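Local coordinates for protein gamma-glutamyl-gamma-aminobutyrate hydrolase PuuD (Escherichia coli, PDB 6VTV) that hydrolyses the gamma-glutamyl linkage of gamma-glutamyl-gamma-aminobutyrate, releasing 4-aminobutanoate and glutamate in the last step from putrescine to 4-aminobutanoate, at residues Leu236-Ile239 with Leu240-Phe244. Sequence-based numbering, arbitrary orientation.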
ATOM      1  N   LEU B 236     -12.336  23.353  -5.091  1.00 33.64           N
ATOM      2  CA  LEU B 236     -12.745  22.496  -6.195  1.00 35.06           C
ATOM      3  C   LEU B 236     -12.248  21.067  -6.013  1.00 35.28           C
ATOM      4  O   LEU B 236     -12.981  20.113  -6.297  1.00 31.92           O
ATOM      5  CB  LEU B 236     -12.251  23.070  -7.518  1.00 41.84           C
ATOM      6  CG  LEU B 236     -12.904  22.374  -8.706  1.00 45.49           C
ATOM      7  CD1 LEU B 236     -13.498  23.407  -9.633  1.00 47.51           C
ATOM      8  CD2 LEU B 236     -11.892  21.505  -9.434  1.00 41.87           C
ATOM      9  N   SER B 237     -11.007  20.901  -5.552  1.00 31.87           N
ATOM     10  CA  SER B 237     -10.505  19.565  -5.250  1.00 31.02           C
ATOM     11  C   SER B 237     -11.340  18.901  -4.164  1.00 30.56           C
ATOM     12  O   SER B 237     -11.582  17.689  -4.207  1.00 31.75           O
ATOM     13  CB  SER B 237      -9.039  19.642  -4.825  1.00 33.78           C
ATOM     14  OG  SER B 237      -8.259  20.313  -5.799  1.00 38.61           O
ATOM     15  N   ARG B 238     -11.797  19.686  -3.187  1.00 27.83           N
ATOM     16  CA  ARG B 238     -12.613  19.138  -2.109  1.00 34.79           C
ATOM     17  C   ARG B 238     -13.933  18.591  -2.639  1.00 34.47           C
ATOM     18  O   ARG B 238     -14.393  17.530  -2.202  1.00 33.75           O
ATOM     19  CB  ARG B 238     -12.859  20.213  -1.050  1.00 36.51           C
ATOM     20  CG  ARG B 238     -12.621  19.755   0.378  1.00 44.75           C
ATOM     21  CD  ARG B 238     -12.247  20.923   1.284  1.00 49.66           C
ATOM     22  NE  ARG B 238     -13.097  22.092   1.067  1.00 51.26           N
ATOM     23  CZ  ARG B 238     -12.647  23.285   0.692  1.00 54.47           C
ATOM     24  NH1 ARG B 238     -11.349  23.476   0.491  1.00 55.00           N
ATOM     25  NH2 ARG B 238     -13.493  24.291   0.520  1.00 56.05           N
ATOM     26  N   ILE B 239     -14.551  19.295  -3.588  1.00 32.91           N
ATOM     27  CA  ILE B 239     -15.839  18.857  -4.116  1.00 30.53           C
ATOM     28  C   ILE B 239     -15.684  17.568  -4.918  1.00 31.26           C
ATOM     29  O   ILE B 239     -16.544  16.681  -4.863  1.00 32.58           O
ATOM     30  CB  ILE B 239     -16.479  19.982  -4.948  1.00 34.09           C
ATOM     31  CG1 ILE B 239     -16.811  21.176  -4.049  1.00 38.41           C
ATOM     32  CG2 ILE B 239     -17.732  19.489  -5.655  1.00 34.15           C
ATOM     33  CD1 ILE B 239     -17.302  22.397  -4.795  1.00 41.96           C
ATOM     34  N   LEU B 240     -14.583  17.438  -5.663  1.00 25.78           N
ATOM     35  CA  LEU B 240     -14.371  16.240  -6.472  1.00 26.46           C
ATOM     36  C   LEU B 240     -14.234  15.003  -5.597  1.00 28.10           C
ATOM     37  O   LEU B 240     -14.867  13.970  -5.853  1.00 27.18           O
ATOM     38  CB  LEU B 240     -13.133  16.412  -7.351  1.00 27.19           C
ATOM     39  CG  LEU B 240     -13.227  17.444  -8.471  1.00 32.93           C
ATOM     40  CD1 LEU B 240     -11.897  17.561  -9.195  1.00 32.64           C
ATOM     41  CD2 LEU B 240     -14.337  17.074  -9.439  1.00 33.21           C
ATOM     42  N   PHE B 241     -13.403  15.085  -4.556  1.00 27.75           N
ATOM     43  CA  PHE B 241     -13.257  13.957  -3.645  1.00 29.23           C
ATOM     44  C   PHE B 241     -14.531  13.735  -2.838  1.00 32.23           C
ATOM     45  O   PHE B 241     -14.887  12.590  -2.538  1.00 36.00           O
ATOM     46  CB  PHE B 241     -12.056  14.178  -2.726  1.00 27.15           C
ATOM     47  CG  PHE B 241     -10.733  13.903  -3.388  1.00 26.17           C
ATOM     48  CD1 PHE B 241     -10.274  12.605  -3.563  1.00 24.66           C
ATOM     49  CD2 PHE B 241      -9.954  14.951  -3.848  1.00 24.47           C
ATOM     50  CE1 PHE B 241      -9.057  12.363  -4.178  1.00 23.76           C
ATOM     51  CE2 PHE B 241      -8.740  14.716  -4.464  1.00 25.04           C
ATOM     52  CZ  PHE B 241      -8.290  13.421  -4.631  1.00 24.47           C
ATOM     53  N   GLU B 242     -15.232  14.812  -2.479  1.00 31.61           N
ATOM     54  CA  GLU B 242     -16.504  14.651  -1.782  1.00 36.15           C
ATOM     55  C   GLU B 242     -17.517  13.922  -2.656  1.00 34.99           C
ATOM     56  O   GLU B 242     -18.248  13.047  -2.173  1.00 33.91           O
ATOM     57  CB  GLU B 242     -17.036  16.014  -1.334  1.00 45.17           C
ATOM     58  CG  GLU B 242     -16.531  16.475   0.039  1.00 52.82           C
ATOM     59  CD  GLU B 242     -16.776  17.959   0.246  1.00 59.79           C
ATOM     60  OE1 GLU B 242     -16.283  18.546   1.238  1.00 61.88           O
ATOM     61  OE2 GLU B 242     -17.469  18.540  -0.612  1.00 62.06           O
ATOM     62  N   GLY B 243     -17.547  14.250  -3.950  1.00 31.24           N
ATOM     63  CA  GLY B 243     -18.472  13.583  -4.850  1.00 31.05           C
ATOM     64  C   GLY B 243     -18.130  12.121  -5.075  1.00 29.56           C
ATOM     65  O   GLY B 243     -19.024  11.281  -5.222  1.00 30.66           O
ATOM     66  N   PHE B 244     -16.835  11.798  -5.109  1.00 29.11           N
ATOM     67  CA  PHE B 244     -16.415  10.404  -5.232  1.00 29.21           C
ATOM     68  C   PHE B 244     -16.878   9.583  -4.032  1.00 33.70           C
ATOM     69  O   PHE B 244     -17.460   8.503  -4.189  1.00 34.33           O
ATOM     70  CB  PHE B 244     -14.894  10.339  -5.382  1.00 23.53           C
ATOM     71  CG  PHE B 244     -14.340   8.945  -5.373  1.00 23.60           C
ATOM     72  CD1 PHE B 244     -14.919   7.950  -6.142  1.00 25.56           C
ATOM     73  CD2 PHE B 244     -13.239   8.630  -4.596  1.00 21.64           C
ATOM     74  CE1 PHE B 244     -14.411   6.668  -6.136  1.00 23.12           C
ATOM     75  CE2 PHE B 244     -12.725   7.349  -4.585  1.00 23.02           C
ATOM     76  CZ  PHE B 244     -13.313   6.366  -5.357  1.00 21.91           C
TER
HETATM   77  O   HOH W   1     -15.876  21.174   0.975  1.00 49.39           O
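F241 and S237 meet one turn apart on the inner face of helix 235-254. The ring edge of F241 comes up to the backbone carbonyl of S237, F241 CD2 lying 3.2 Å from S237 O. The same oxygen accepts the amide of F241 in a nearly straight i to i+4 bond (N-H...O 174°), so one carbonyl meets both backbone and ring. Three more such bonds, L240 N to L236 O, E242 N to R238 O and G243 N to I239 O (2.8 Å), mark an unbroken alpha-helix. One residue round the helix, L236 and L240 touch through single methyls, L236 CD2 to L240 CD1 at 4.0 Å; chi1 of -168° swings the end of L236 forward to L240, although its CB points away.

On the solvent side the stem of E242 still packs on the R238 carbonyl (E242 CG to R238 O 3.3 Å); the charged ends are the loose part. They run side by side without a salt bridge, R238 NE 4.8 Å from E242 OE1 and the flat groups turned 69° apart. A water spans the gap, accepting from R238 NE in the guanidinium plane and donating to E242 OE1 at 2.7 Å.

Towards the interior, F241 stacks edge-to-face with F115, touches I117, and lies about 4 Å, side chain to side chain, from E228, a predicted active-site residue. With L240 on F115 and F241 on A38 and A42, this part of helix 235-254 packs on strand 114-117 of the central sheet of the type-1 glutamine amidotransferase (peptidase C26) domain and on helix 33-42.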